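CCHC-type domain-containing protein (Trypanosoma brucei brucei, PDB 7C45) binds RNA and probably acts as an RNase D-type 3'-5' exoribonuclease that trims guide RNAs. Local coordinates at residues C261-K264 against G265-E268; A246-E249 against R250-P254; A236-T239 against P240-N244. All coordinates share one frame; numbering follows the deposited sequence.

Contact 1 (C261-K264 against G265-E268). With ZN (zinc ion), chain C; nucleotides of chain B.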
loop_
_atom_site.group_PDB
_atom_site.type_symbol
_atom_site.label_atom_id
_atom_site.label_comp_id
_atom_site.label_asym_id
_atom_site.label_seq_id
_atom_site.Cartn_x
_atom_site.Cartn_y
_atom_site.Cartn_z
ATOM N N CYS A 261 -12.535 28.287 9.188
ATOM C CA CYS A 261 -13.559 28.139 10.207
ATOM C C CYS A 261 -13.071 27.410 11.438
ATOM O O CYS A 261 -13.801 27.362 12.423
ATOM C CB CYS A 261 -14.782 27.391 9.672
ATOM S SG CYS A 261 -14.544 25.595 9.469
ATOM N N GLY A 262 -11.883 26.815 11.404
ATOM C CA GLY A 262 -11.333 26.172 12.572
ATOM C C GLY A 262 -11.755 24.732 12.801
ATOM O O GLY A 262 -11.240 24.103 13.734
ATOM N N ALA A 263 -12.659 24.190 11.992
ATOM C CA ALA A 263 -13.133 22.828 12.214
ATOM C C ALA A 263 -12.095 21.815 11.762
ATOM O O ALA A 263 -11.338 22.048 10.816
ATOM C CB ALA A 263 -14.437 22.565 11.468
ATOM N N LYS A 264 -12.054 20.697 12.470
ATOM C CA LYS A 264 -11.277 19.569 12.002
ATOM C C LYS A 264 -12.058 18.850 10.904
ATOM O O LYS A 264 -13.275 18.996 10.786
ATOM C CB LYS A 264 -10.946 18.659 13.187
ATOM C CG LYS A 264 -9.793 19.194 13.994
ATOM C CD LYS A 264 -9.920 18.988 15.469
ATOM C CE LYS A 264 -8.958 19.945 16.193
ATOM N NZ LYS A 264 -7.771 19.267 16.820
ATOM N N GLY A 265 -11.343 18.100 10.070
ATOM C CA GLY A 265 -11.976 17.265 9.068
ATOM C C GLY A 265 -11.896 17.789 7.655
ATOM O O GLY A 265 -12.164 17.033 6.708
ATOM N N HIS A 266 -11.530 19.055 7.461
ATOM C CA HIS A 266 -11.374 19.572 6.114
ATOM C C HIS A 266 -10.398 20.743 6.137
ATOM O O HIS A 266 -9.996 21.226 7.200
ATOM C CB HIS A 266 -12.702 20.016 5.523
ATOM C CG HIS A 266 -13.300 21.201 6.215
ATOM N ND1 HIS A 266 -14.241 21.085 7.220
ATOM C CD2 HIS A 266 -13.121 22.529 6.013
ATOM C CE1 HIS A 266 -14.590 22.296 7.626
ATOM N NE2 HIS A 266 -13.919 23.183 6.912
ATOM N N THR A 267 -10.025 21.194 4.944
ATOM C CA THR A 267 -9.113 22.317 4.807
ATOM C C THR A 267 -9.852 23.514 4.240
ATOM O O THR A 267 -10.964 23.411 3.721
ATOM C CB THR A 267 -7.924 22.005 3.891
ATOM O OG1 THR A 267 -8.385 21.910 2.544
ATOM C CG2 THR A 267 -7.224 20.723 4.287
ATOM N N GLU A 268 -9.171 24.654 4.321
ATOM C CA GLU A 268 -9.709 25.910 3.826
ATOM C C GLU A 268 -10.178 25.782 2.386
ATOM O O GLU A 268 -11.226 26.312 2.022
ATOM C CB GLU A 268 -8.629 26.996 3.964
ATOM C CG GLU A 268 -8.908 28.297 3.242
ATOM C CD GLU A 268 -7.701 29.220 3.250
ATOM O OE1 GLU A 268 -7.262 29.610 4.339
ATOM O OE2 GLU A 268 -7.172 29.524 2.163
HETATM ZN ZN ZN C . -13.840 25.314 7.232
ATOM P P U B 4 -20.711 13.103 4.177
ATOM O OP1 U B 4 -20.812 11.627 4.023
ATOM O OP2 U B 4 -21.803 13.820 4.882
ATOM O "O5'" U B 4 -19.316 13.515 4.843
ATOM C "C5'" U B 4 -18.866 14.875 4.886
ATOM C "C4'" U B 4 -17.952 15.212 3.728
ATOM O "O4'" U B 4 -17.872 16.656 3.558
ATOM C "C3'" U B 4 -16.510 14.722 3.821
ATOM O "O3'" U B 4 -16.099 14.422 2.485
ATOM C "C2'" U B 4 -15.770 15.985 4.288
ATOM O "O2'" U B 4 -14.392 16.003 3.975
ATOM C "C1'" U B 4 -16.516 17.048 3.501
ATOM N N1 U B 4 -16.440 18.439 3.976
ATOM C C2 U B 4 -15.909 19.405 3.126
ATOM O O2 U B 4 -15.414 19.148 2.055
ATOM N N3 U B 4 -15.930 20.699 3.598
ATOM C C4 U B 4 -16.449 21.098 4.805
ATOM O O4 U B 4 -16.432 22.298 5.097
ATOM C C5 U B 4 -17.004 20.053 5.609
ATOM C C6 U B 4 -16.997 18.799 5.183
HETATM O O HOH W 1 -15.101 18.920 8.614
#

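Contact 2 (A246-E249 against R250-P254)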
loop_
_atom_site.group_PDB
_atom_site.type_symbol
_atom_site.label_atom_id
_atom_site.label_comp_id
_atom_site.label_asym_id
_atom_site.label_seq_id
_atom_site.Cartn_x
_atom_site.Cartn_y
_atom_site.Cartn_z
ATOM N N ALA A 246 -2.767 8.507 18.739
ATOM C CA ALA A 246 -1.623 8.779 19.600
ATOM C C ALA A 246 -0.307 8.608 18.843
ATOM O O ALA A 246 0.624 9.398 19.023
ATOM C CB ALA A 246 -1.661 7.882 20.835
ATOM N N TRP A 247 -0.206 7.582 17.989
ATOM C CA TRP A 247 1.017 7.440 17.198
ATOM C C TRP A 247 1.167 8.589 16.204
ATOM O O TRP A 247 2.279 9.062 15.966
ATOM C CB TRP A 247 1.039 6.100 16.470
ATOM C CG TRP A 247 1.271 4.957 17.389
ATOM C CD1 TRP A 247 1.375 4.998 18.756
ATOM C CD2 TRP A 247 1.470 3.601 17.010
ATOM N NE1 TRP A 247 1.593 3.732 19.246
ATOM C CE2 TRP A 247 1.661 2.864 18.198
ATOM C CE3 TRP A 247 1.491 2.940 15.789
ATOM C CZ2 TRP A 247 1.877 1.488 18.185
ATOM C CZ3 TRP A 247 1.695 1.572 15.786
ATOM C CH2 TRP A 247 1.877 0.863 16.974
ATOM N N LEU A 248 0.069 9.042 15.607
ATOM C CA LEU A 248 0.140 10.193 14.707
ATOM C C LEU A 248 0.643 11.424 15.450
ATOM O O LEU A 248 1.533 12.142 14.968
ATOM C CB LEU A 248 -1.232 10.457 14.091
ATOM C CG LEU A 248 -1.629 9.485 12.967
ATOM C CD1 LEU A 248 -3.092 9.573 12.623
ATOM C CD2 LEU A 248 -0.821 9.731 11.725
ATOM N N GLU A 249 0.074 11.681 16.631
ATOM C CA GLU A 249 0.534 12.815 17.431
ATOM C C GLU A 249 2.028 12.714 17.709
ATOM O O GLU A 249 2.747 13.717 17.636
ATOM C CB GLU A 249 -0.253 12.907 18.745
ATOM C CG GLU A 249 -1.764 13.093 18.594
ATOM C CD GLU A 249 -2.221 14.551 18.723
ATOM O OE1 GLU A 249 -1.374 15.456 18.553
ATOM O OE2 GLU A 249 -3.425 14.777 18.981
ATOM N N ARG A 250 2.518 11.504 17.995
ATOM C CA ARG A 250 3.914 11.324 18.376
ATOM C C ARG A 250 4.859 11.474 17.186
ATOM O O ARG A 250 5.850 12.208 17.255
ATOM C CB ARG A 250 4.091 9.954 19.024
ATOM C CG ARG A 250 5.524 9.548 19.233
ATOM C CD ARG A 250 5.528 8.196 19.933
ATOM N NE ARG A 250 6.868 7.667 20.123
ATOM C CZ ARG A 250 7.119 6.473 20.642
ATOM N NH1 ARG A 250 8.370 6.059 20.785
ATOM N NH2 ARG A 250 6.112 5.689 21.006
ATOM N N TYR A 251 4.574 10.781 16.088
ATOM C CA TYR A 251 5.511 10.721 14.973
ATOM C C TYR A 251 5.328 11.843 13.962
ATOM O O TYR A 251 6.308 12.268 13.339
ATOM C CB TYR A 251 5.389 9.367 14.260
ATOM C CG TYR A 251 5.893 8.233 15.124
ATOM C CD1 TYR A 251 7.236 7.872 15.108
ATOM C CD2 TYR A 251 5.042 7.545 15.978
ATOM C CE1 TYR A 251 7.717 6.862 15.916
ATOM C CE2 TYR A 251 5.515 6.517 16.780
ATOM C CZ TYR A 251 6.852 6.185 16.746
ATOM O OH TYR A 251 7.334 5.182 17.552
ATOM N N ILE A 252 4.105 12.316 13.768
ATOM C CA ILE A 252 3.818 13.351 12.790
ATOM C C ILE A 252 3.663 14.717 13.449
ATOM O O ILE A 252 4.101 15.728 12.899
ATOM C CB ILE A 252 2.557 12.980 11.977
ATOM C CG1 ILE A 252 2.651 11.545 11.420
ATOM C CG2 ILE A 252 2.368 13.948 10.837
ATOM C CD1 ILE A 252 3.862 11.311 10.541
ATOM N N GLY A 253 3.034 14.772 14.619
ATOM C CA GLY A 253 2.768 16.038 15.268
ATOM C C GLY A 253 1.280 16.278 15.410
ATOM O O GLY A 253 0.457 15.383 15.184
ATOM N N PRO A 254 0.908 17.502 15.786
ATOM C CA PRO A 254 -0.506 17.812 16.008
ATOM C C PRO A 254 -1.279 17.773 14.711
ATOM O O PRO A 254 -0.754 18.082 13.643
ATOM C CB PRO A 254 -0.470 19.236 16.576
ATOM C CG PRO A 254 0.736 19.812 15.970
ATOM C CD PRO A 254 1.751 18.697 15.947
#

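Contact 3 (A236-T239 against P240-N244). With nucleotides of chain B.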
loop_
_atom_site.group_PDB
_atom_site.type_symbol
_atom_site.label_atom_id
_atom_site.label_comp_id
_atom_site.label_asym_id
_atom_site.label_seq_id
_atom_site.Cartn_x
_atom_site.Cartn_y
_atom_site.Cartn_z
ATOM N N ALA A 236 -2.912 -2.475 17.028
ATOM C CA ALA A 236 -2.369 -1.156 17.335
ATOM C C ALA A 236 -3.373 -0.056 17.048
ATOM O O ALA A 236 -3.277 1.032 17.624
ATOM C CB ALA A 236 -1.092 -0.905 16.526
ATOM N N ASP A 237 -4.317 -0.315 16.155
ATOM C CA ASP A 237 -5.324 0.652 15.761
ATOM C C ASP A 237 -6.674 0.244 16.333
ATOM O O ASP A 237 -6.990 -0.945 16.402
ATOM C CB ASP A 237 -5.383 0.757 14.236
ATOM C CG ASP A 237 -4.033 1.151 13.630
ATOM O OD1 ASP A 237 -3.351 2.048 14.186
ATOM O OD2 ASP A 237 -3.674 0.553 12.606
ATOM N N ALA A 238 -7.467 1.236 16.754
ATOM C CA ALA A 238 -8.712 0.920 17.462
ATOM C C ALA A 238 -9.724 0.205 16.564
ATOM O O ALA A 238 -10.554 -0.566 17.068
ATOM C CB ALA A 238 -9.318 2.193 18.044
ATOM N N THR A 239 -9.686 0.461 15.264
ATOM C CA THR A 239 -10.458 -0.222 14.237
ATOM C C THR A 239 -9.569 -0.408 13.035
ATOM O O THR A 239 -8.620 0.367 12.820
ATOM C CB THR A 239 -11.716 0.564 13.815
ATOM O OG1 THR A 239 -11.336 1.833 13.257
ATOM C CG2 THR A 239 -12.643 0.789 14.977
ATOM N N PRO A 240 -9.841 -1.398 12.179
ATOM C CA PRO A 240 -8.893 -1.724 11.108
ATOM C C PRO A 240 -8.640 -0.585 10.138
ATOM O O PRO A 240 -7.517 -0.455 9.637
ATOM C CB PRO A 240 -9.543 -2.925 10.406
ATOM C CG PRO A 240 -10.405 -3.538 11.464
ATOM C CD PRO A 240 -10.929 -2.394 12.275
ATOM N N ALA A 241 -9.638 0.253 9.864
ATOM C CA ALA A 241 -9.476 1.269 8.835
ATOM C C ALA A 241 -9.065 2.617 9.412
ATOM O O ALA A 241 -9.455 3.656 8.878
ATOM C CB ALA A 241 -10.757 1.392 8.013
ATOM N N GLU A 242 -8.285 2.631 10.493
ATOM C CA GLU A 242 -7.717 3.888 10.964
ATOM C C GLU A 242 -6.269 3.710 11.425
ATOM O O GLU A 242 -5.746 2.601 11.554
ATOM C CB GLU A 242 -8.563 4.512 12.083
ATOM C CG GLU A 242 -8.702 3.722 13.328
ATOM C CD GLU A 242 -9.739 4.349 14.256
ATOM O OE1 GLU A 242 -9.516 5.483 14.721
ATOM O OE2 GLU A 242 -10.787 3.714 14.488
ATOM N N VAL A 243 -5.602 4.847 11.613
ATOM C CA VAL A 243 -4.266 4.908 12.179
ATOM C C VAL A 243 -4.402 5.525 13.557
ATOM O O VAL A 243 -4.997 6.599 13.703
ATOM C CB VAL A 243 -3.304 5.727 11.297
ATOM C CG1 VAL A 243 -1.990 5.931 12.006
ATOM C CG2 VAL A 243 -3.099 5.035 9.952
ATOM N N ASN A 244 -3.899 4.817 14.557
ATOM C CA ASN A 244 -3.833 5.247 15.944
ATOM C C ASN A 244 -3.504 6.739 16.055
ATOM O O ASN A 244 -2.467 7.179 15.570
ATOM C CB ASN A 244 -2.749 4.379 16.612
ATOM C CG ASN A 244 -2.635 4.598 18.059
ATOM O OD1 ASN A 244 -2.384 5.700 18.491
ATOM N ND2 ASN A 244 -2.811 3.533 18.846
ATOM P P U B 8 -12.116 0.119 3.369
ATOM O OP1 U B 8 -13.083 -0.605 4.222
ATOM O OP2 U B 8 -12.304 1.580 3.184
ATOM O "O5'" U B 8 -10.682 -0.237 3.934
ATOM C "C5'" U B 8 -9.616 0.687 3.859
ATOM C "C4'" U B 8 -8.354 0.071 4.386
ATOM O "O4'" U B 8 -8.546 -0.325 5.764
ATOM C "C3'" U B 8 -7.879 -1.197 3.699
ATOM O "O3'" U B 8 -7.176 -0.915 2.508
ATOM C "C2'" U B 8 -7.018 -1.845 4.773
ATOM O "O2'" U B 8 -5.748 -1.203 4.857
ATOM C "C1'" U B 8 -7.805 -1.488 6.035
ATOM N N1 U B 8 -8.775 -2.535 6.435
ATOM C C2 U B 8 -8.293 -3.604 7.144
ATOM O O2 U B 8 -7.112 -3.732 7.393
ATOM N N3 U B 8 -9.251 -4.527 7.512
ATOM C C4 U B 8 -10.608 -4.418 7.252
ATOM O O4 U B 8 -11.382 -5.299 7.639
ATOM C C5 U B 8 -11.018 -3.253 6.533
ATOM C C6 U B 8 -10.100 -2.360 6.160
#

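Contact 1 (C261-K264 against G265-E268)
Between Cys261 and His266 the backbone curls round a zinc ion without regular helix or strand, and both glycines of the curl have positive phi, 86° at Gly262 and 105° at Gly265. Cys261 SG binds the zinc ion at 2.4 Å. His266 NE2 binds it at 2.2 Å. As fellow ligands, SG and NE2 of these two residues come within 3.6 Å, the sulfur lying at the ring edge. Ala263 N donates to Cys261 SG over 3.4 Å in a fairly straight line. This N-H probably spreads some of the negative charge on the sulfur. The His266 ring is held at its other nitrogen too. His266 ND1 donates to a water at 2.7 Å, in the ring plane, and that water donates in turn to Lys264 O at 2.8 Å. The water bridges Lys264 O to the ring; with the metal bond on NE2 it restrains the ring's rotation. His266 CG sits between the backbone N and the carbonyl carbon, chi1 67°, which directs the ring so that NE2 reaches the metal. Ala263 CB approaches the ring carbon CE1 obliquely. One ring face carries the RNA: O4 of U4 of chain B stands 3.1 Å above the plane of the His266 ring, over its centre. Nearby, Gly265 O accepts a hydrogen bond from Arg136, on helix 124-136. Cys258 and Cys271 complete the tetrahedral set. The spacing of the four ligands is that of a CCHC zinc knuckle, here with its histidine against a uridine nucleotide of the bound RNA.

Contact 2 (A246-E249 against R250-P254)
Tyr251 packs back on Trp247 one turn earlier, in the C-terminal turn of helix 245-251. The motif is a helix C-terminus ended by glycine: Gly253 is the first residue to leave helical angles, with phi 117°. From CB outward, the Tyr251 side chain runs past the Trp247 carbonyl. Tyr251 CB lies 3.6 Å from Trp247 O, and Tyr251 CD2 comes to 3.2 Å from the same oxygen, which sits at the ring edge in the ring plane. The first torsion (chi1 -69°) sets CG beside the backbone N; this holds the CD2 edge against Trp247 O. Tyr251 CD2 also faces Trp247 CB at 4.3 Å, a loose apolar touch. One ring face is met by Arg250 CG, offset toward the rim. At the tip, Tyr251 OH stands over the centre of the Arg250 guanidinium, 3.3 Å above its plane, and is hydrogen-bonded to Gln221 of helix 212-226. The backbone gives the turn its shape. Tyr251 N donates to Trp247 O at 2.9 Å, an ordinary helical bond. Leu248 O takes two donors, Ile252 N at 2.8 Å and Gly253 N at 3.0 Å. The second is an i+5 bond, of the pi-helical kind, in the last turn. Leu248 CD2 rests near Ile252 CG1, the two chains running alongside each other. Both pack on helix 124-136, Leu248 at Trp133 and Ile252 at Ala130. As the chain leaves, Gly253 O accepts from Trp133 NE1 of that helix, and Glu249 CA makes a nearly straight C-H...O contact to Gly253 O at 3.4 Å.

Contact 3 (A236-T239 against P240-N244)
Asn244 and Asp237 join the two ends of this tight loop. Asn244 N donates to Asp237 OD1 at 2.8 Å, meeting the oxygen from above the carboxylate plane. Asn244 ND2 donates to Ala236 O at 2.8 Å, with an almost straight N-H...O angle of 175° and the acceptor in the amide plane. The Asn244 side chain is turned out anti to its main-chain nitrogen, chi1 -175°, which aims ND2 head-on at Ala236 O. At the far end a type I beta turn runs from Thr239 to Glu242. It is closed by Glu242 N donating to Thr239 O at 3.3 Å, from well above the carbonyl plane. Thr239 OG1 also lies against Glu242 OE2, but the modelled separation is too short to be trusted. In the next shell, Asp237 is held by several partners. Its OD1 also takes Tyr222 OH, while OD2 forms salt bridges with Arg104 and Arg141. Arg141 NE also reaches Glu242 O. This positive charge probably offsets the closeness of two acceptors, Asp237 OD2 and Glu242 O, 3.1 Å apart. The turn faces RNA: Pro240 CB lies 3.3 Å from N3 of U8 of chain B, and Ala241 CA lies 3.6 Å from O4' of the same nucleotide. Asn244 OD1 accepts from Trp247 N, making Asn244 the N-cap of helix 245-251. The loop thus links helices 212-226 and 245-251, with Ala236 and Val243 packed on Tyr222 of the first and on Trp247 and Leu248, respectively, of the second.

How the contacts relate
The three contacts follow one another along the chain: contact 3, then contact 2, then contact 1. Contacts 1 and 2 are at the surface, while contact 3 is partly buried. Contacts 2 and 3 touch, with Trp247 CH2 3.5 Å from Ala236 CB, and both lean on helix 212-226. Contacts 1 and 2 share helix 124-136 as a neighbour but do not touch. The chemistry changes with place. Metal ligation dominates contact 1, main-chain bonds and apolar packing contact 2, and hydrogen bonds of a buried carboxylate and of a capping amide contact 3. Residues 261-268 and 236-244 meet separate nucleotides of chain B, whereas residues 246-254 lie about 13 Å from the RNA at the nearest atoms.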